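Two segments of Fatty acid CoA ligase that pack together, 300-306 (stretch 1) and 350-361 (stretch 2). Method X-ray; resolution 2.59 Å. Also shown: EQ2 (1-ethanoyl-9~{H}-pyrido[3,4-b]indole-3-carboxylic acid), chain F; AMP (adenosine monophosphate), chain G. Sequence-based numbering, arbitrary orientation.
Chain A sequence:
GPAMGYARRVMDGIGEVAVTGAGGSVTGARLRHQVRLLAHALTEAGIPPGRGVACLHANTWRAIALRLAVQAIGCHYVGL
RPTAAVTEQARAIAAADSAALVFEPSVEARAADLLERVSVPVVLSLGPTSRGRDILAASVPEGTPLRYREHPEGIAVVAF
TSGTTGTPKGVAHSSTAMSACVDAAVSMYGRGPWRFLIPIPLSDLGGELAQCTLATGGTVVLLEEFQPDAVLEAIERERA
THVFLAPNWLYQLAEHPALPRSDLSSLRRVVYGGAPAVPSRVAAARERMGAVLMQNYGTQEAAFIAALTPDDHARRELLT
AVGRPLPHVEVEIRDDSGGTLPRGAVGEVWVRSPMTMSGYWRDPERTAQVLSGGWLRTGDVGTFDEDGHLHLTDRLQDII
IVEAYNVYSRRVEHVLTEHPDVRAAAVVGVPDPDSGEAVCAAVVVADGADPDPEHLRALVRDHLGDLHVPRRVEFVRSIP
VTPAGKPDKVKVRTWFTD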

# COMPACT_ATOMS: atom_id res chain seq x y z
N GLN A 300 -2.84 3.50 5.66
CA GLN A 300 -3.67 2.41 6.17
C GLN A 300 -4.94 3.01 6.75
O GLN A 300 -6.02 2.49 6.52
CB GLN A 300 -2.91 1.58 7.21
CG GLN A 300 -1.95 0.57 6.60
CD GLN A 300 -2.55 -0.81 6.48
OE1 GLN A 300 -3.63 -1.04 5.91
NE2 GLN A 300 -1.80 -1.74 7.04
N GLU A 301 -4.80 4.14 7.46
CA GLU A 301 -5.91 4.80 8.09
C GLU A 301 -6.78 5.54 7.05
O GLU A 301 -7.99 5.56 7.16
CB GLU A 301 -5.40 5.76 9.16
CG GLU A 301 -4.73 5.08 10.35
CD GLU A 301 -3.24 4.85 10.19
OE1 GLU A 301 -2.78 4.78 9.05
OE2 GLU A 301 -2.55 4.72 11.22
N ALA A 302 -6.17 6.12 6.01
CA ALA A 302 -6.87 7.04 5.13
C ALA A 302 -7.45 6.34 3.90
O ALA A 302 -8.30 6.91 3.21
CB ALA A 302 -5.92 8.12 4.68
N ALA A 303 -6.93 5.15 3.57
CA ALA A 303 -7.04 4.59 2.24
C ALA A 303 -6.51 5.61 1.20
O ALA A 303 -5.58 6.37 1.49
CB ALA A 303 -8.47 4.18 1.98
N PHE A 304 -7.11 5.63 -0.01
CA PHE A 304 -6.67 6.48 -1.11
C PHE A 304 -6.82 7.97 -0.76
O PHE A 304 -7.88 8.38 -0.27
CB PHE A 304 -7.51 6.20 -2.35
CG PHE A 304 -7.30 4.84 -2.98
CD1 PHE A 304 -6.05 4.44 -3.41
CD2 PHE A 304 -8.37 3.99 -3.20
CE1 PHE A 304 -5.85 3.21 -4.01
CE2 PHE A 304 -8.18 2.76 -3.81
CZ PHE A 304 -6.92 2.37 -4.22
N ILE A 305 -5.78 8.77 -1.05
CA ILE A 305 -5.83 10.22 -0.83
C ILE A 305 -5.63 11.00 -2.13
O ILE A 305 -6.42 11.89 -2.45
CB ILE A 305 -4.81 10.65 0.23
CG1 ILE A 305 -5.09 9.98 1.58
CG2 ILE A 305 -4.78 12.17 0.34
CD1 ILE A 305 -4.00 10.23 2.61
N ALA A 306 -4.54 10.71 -2.86
CA ALA A 306 -4.19 11.51 -4.04
C ALA A 306 -3.52 10.65 -5.11
O ALA A 306 -3.06 9.55 -4.84
CB ALA A 306 -3.28 12.63 -3.63
N TRP A 350 -4.01 16.61 7.02
CA TRP A 350 -5.23 16.05 7.57
C TRP A 350 -6.21 15.81 6.43
O TRP A 350 -6.27 16.60 5.48
CB TRP A 350 -5.86 16.97 8.62
CG TRP A 350 -5.10 17.08 9.90
CD1 TRP A 350 -3.92 17.72 10.07
CD2 TRP A 350 -5.47 16.56 11.18
NE1 TRP A 350 -3.52 17.64 11.38
CE2 TRP A 350 -4.45 16.92 12.09
CE3 TRP A 350 -6.55 15.83 11.67
CZ2 TRP A 350 -4.47 16.58 13.43
CZ3 TRP A 350 -6.59 15.50 13.01
CH2 TRP A 350 -5.56 15.87 13.88
N VAL A 351 -7.00 14.75 6.58
CA VAL A 351 -7.82 14.23 5.52
C VAL A 351 -9.22 13.94 6.06
O VAL A 351 -9.36 13.46 7.17
CB VAL A 351 -7.13 12.98 4.92
CG1 VAL A 351 -8.11 12.04 4.23
CG2 VAL A 351 -6.00 13.37 3.98
N ARG A 352 -10.25 14.28 5.28
CA ARG A 352 -11.64 13.91 5.50
C ARG A 352 -12.16 13.35 4.18
O ARG A 352 -12.09 14.01 3.15
CB ARG A 352 -12.44 15.12 6.01
CG ARG A 352 -13.95 14.90 6.14
CD ARG A 352 -14.69 15.92 7.00
NE ARG A 352 -14.76 17.28 6.45
CZ ARG A 352 -15.41 18.32 6.99
NH1 ARG A 352 -15.95 18.24 8.20
NH2 ARG A 352 -15.53 19.45 6.30
N SER A 353 -12.67 12.11 4.21
CA SER A 353 -13.16 11.45 3.00
C SER A 353 -14.05 10.26 3.36
O SER A 353 -13.93 9.71 4.45
CB SER A 353 -12.02 11.00 2.11
OG SER A 353 -11.65 9.65 2.38
N PRO A 354 -14.92 9.82 2.43
CA PRO A 354 -15.69 8.59 2.61
C PRO A 354 -14.86 7.30 2.67
O PRO A 354 -15.44 6.24 2.87
CB PRO A 354 -16.57 8.51 1.35
CG PRO A 354 -15.83 9.32 0.32
CD PRO A 354 -15.19 10.44 1.13
N MET A 355 -13.54 7.39 2.47
CA MET A 355 -12.68 6.21 2.41
C MET A 355 -11.92 6.03 3.73
O MET A 355 -11.28 5.00 3.91
CB MET A 355 -11.69 6.32 1.25
CG MET A 355 -12.37 6.11 -0.09
SD MET A 355 -11.26 6.34 -1.48
CE MET A 355 -11.05 8.12 -1.44
N THR A 356 -12.00 6.99 4.65
CA THR A 356 -11.20 6.90 5.88
C THR A 356 -11.75 5.81 6.80
O THR A 356 -12.94 5.48 6.76
CB THR A 356 -11.15 8.21 6.65
OG1 THR A 356 -12.47 8.56 7.07
CG2 THR A 356 -10.54 9.31 5.81
N MET A 357 -10.83 5.29 7.62
CA MET A 357 -11.08 4.24 8.60
C MET A 357 -12.26 4.65 9.50
O MET A 357 -12.56 5.82 9.62
CB MET A 357 -9.84 3.99 9.47
CG MET A 357 -9.60 5.07 10.51
SD MET A 357 -8.21 4.86 11.66
CE MET A 357 -8.01 3.08 11.60
N SER A 358 -12.92 3.65 10.09
CA SER A 358 -13.89 3.87 11.16
C SER A 358 -13.15 4.15 12.47
O SER A 358 -13.61 4.92 13.29
CB SER A 358 -14.79 2.69 11.32
OG SER A 358 -15.54 2.47 10.13
N GLY A 359 -11.98 3.53 12.62
CA GLY A 359 -11.16 3.69 13.80
C GLY A 359 -10.30 2.46 14.00
O GLY A 359 -10.43 1.45 13.27
N TYR A 360 -9.42 2.53 15.00
CA TYR A 360 -8.67 1.37 15.38
C TYR A 360 -9.63 0.43 16.12
O TYR A 360 -10.35 0.85 17.04
CB TYR A 360 -7.42 1.73 16.19
CG TYR A 360 -6.43 2.62 15.48
CD1 TYR A 360 -5.78 2.22 14.32
CD2 TYR A 360 -6.13 3.88 15.98
CE1 TYR A 360 -4.88 3.05 13.67
CE2 TYR A 360 -5.23 4.72 15.35
CZ TYR A 360 -4.59 4.30 14.19
OH TYR A 360 -3.69 5.15 13.60
N TRP A 361 -9.64 -0.84 15.68
CA TRP A 361 -10.51 -1.88 16.19
C TRP A 361 -10.34 -2.01 17.71
O TRP A 361 -9.24 -2.30 18.20
CB TRP A 361 -10.21 -3.19 15.48
CG TRP A 361 -10.99 -4.36 16.00
CD1 TRP A 361 -10.55 -5.32 16.87
CD2 TRP A 361 -12.35 -4.68 15.69
NE1 TRP A 361 -11.56 -6.21 17.12
CE2 TRP A 361 -12.67 -5.85 16.40
CE3 TRP A 361 -13.31 -4.13 14.85
CZ2 TRP A 361 -13.91 -6.47 16.30
CZ3 TRP A 361 -14.55 -4.73 14.77
CH2 TRP A 361 -14.84 -5.89 15.47
C1 EQ2 F . -2.96 4.08 -2.75
C2 EQ2 F . -1.81 3.67 -1.91
O1 EQ2 F . -0.68 3.74 -2.36
C3 EQ2 F . -2.05 3.12 -0.52
N1 EQ2 F . -0.99 3.10 0.30
C4 EQ2 F . -1.12 2.60 1.54
C5 EQ2 F . 0.12 2.57 2.41
O2 EQ2 F . 1.17 3.06 1.96
O3 EQ2 F . -0.01 2.00 3.51
C6 EQ2 F . -2.32 2.09 2.02
C7 EQ2 F . -3.43 2.10 1.20
C8 EQ2 F . -4.80 1.69 1.34
C9 EQ2 F . -5.55 1.11 2.36
C10 EQ2 F . -6.89 0.85 2.14
C11 EQ2 F . -7.48 1.15 0.92
C12 EQ2 F . -6.78 1.73 -0.11
C13 EQ2 F . -5.43 2.00 0.12
N2 EQ2 F . -4.50 2.56 -0.74
C14 EQ2 F . -3.29 2.63 -0.10
P AMP G . 1.31 3.18 6.41
O1P AMP G . -0.06 2.90 5.85
O2P AMP G . 1.31 3.93 7.75
O3P AMP G . 2.17 1.93 6.38
O5' AMP G . 1.96 4.18 5.28
C5' AMP G . 1.62 5.56 5.05
C4' AMP G . 2.84 6.42 4.75
O4' AMP G . 3.58 5.97 3.62
C3' AMP G . 2.45 7.83 4.37
O3' AMP G . 2.46 8.54 5.57
C2' AMP G . 3.48 8.33 3.36
O2' AMP G . 4.58 9.12 3.87
C1' AMP G . 4.01 7.04 2.77
N9 AMP G . 3.49 6.90 1.39
C8 AMP G . 2.53 6.06 0.94
N7 AMP G . 2.33 6.23 -0.40
C5 AMP G . 3.16 7.22 -0.80
C6 AMP G . 3.47 7.91 -2.08
N6 AMP G . 2.84 7.59 -3.21
N1 AMP G . 4.41 8.87 -2.05
C2 AMP G . 5.06 9.21 -0.90
N3 AMP G . 4.84 8.63 0.30
C4 AMP G . 3.92 7.65 0.39
O HOH W 1 -8.99 9.06 2.19

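Stretch 1 enters with helical backbone angles at Gln 300 to Ala 302, without regular helical bonds, and becomes a strand from Ala 303 to Ala 306. Stretch 2 leaves a strand at Arg 352, reverses through a type I turn from Ser 353 to Thr 356, and regains strand geometry at Gly 359 and Tyr 360. The two backbones run antiparallel where they meet: Glu 301 lies nearest Met 357, Ala 302 nearest Thr 356 (CA to CA 4.4 Å), and Ala 303 nearest Met 355. In this closest pair the CB of Ala 302 points away from stretch 2. One direct backbone hydrogen bond joins the segments, from Met 357 N to Glu 301 O at 2.9 Å, with an angle of 155° at the hydrogen.

The turn is held by its own bonds. Ser 353 OG accepts from Met 355 N at 2.9 Å, while the backbone bond from Thr 356 N to Ser 353 O is weak at 3.3 Å. A water bridge then ties the turn to stretch 1: water 1 donates to Ala 302 O at 2.5 Å and to Phe 304 O at 2.8 Å, and accepts from Ser 353 OG at 2.7 Å. The serine hydroxyl thus gives its proton to the water while receiving that of Met 355 N, and the water serves two carbonyls whose distances to Ser 353 OG are too long for direct bonding.

Glu 301 has the largest area covered by the other stretch. Its side chain, with chi1 m and chi2 p, reaches along Met 357 and Tyr 360. Its CG lies 3.7 Å from Met 357 SD, so the aliphatic part of the acid rests against the thioether. Farther out, Tyr 360 OH donates to Glu 301 OE2 at 2.7 Å, a short bond between a phenol and a carboxylate. The oxygen lies near the plane of the tyrosine ring, at its edge, as expected for a partner of the hydroxyl.

Met 355 points toward stretch 1 and fills the space beside Ala 303 and Phe 304. Ala 303 CB meets Met 355 CB at 3.9 Å; the thioether continues to Phe 304, where Met 355 SD lies 3.9 Å from Phe 304 CB and Met 355 CE 3.4 Å from Phe 304 O. Met 355 SD sits at the edge of the phenylalanine ring, 5.4 Å from its centroid and close to its plane. EQ2 C12 lies over one face of that ring, so the same side chain borders both stretch 2 and the ligand. Ala 303 does likewise, its CB 3.4 Å from EQ2 C11. Farther along, Ile 305 CD1 and Val 351 CG2 touch at 4.0 Å, an apolar contact that extends the packing to the strand before the turn. At the other end, the backbone N of Gln 300 donates to AMP O1P at 2.9 Å, while the side chain leads away from stretch 2.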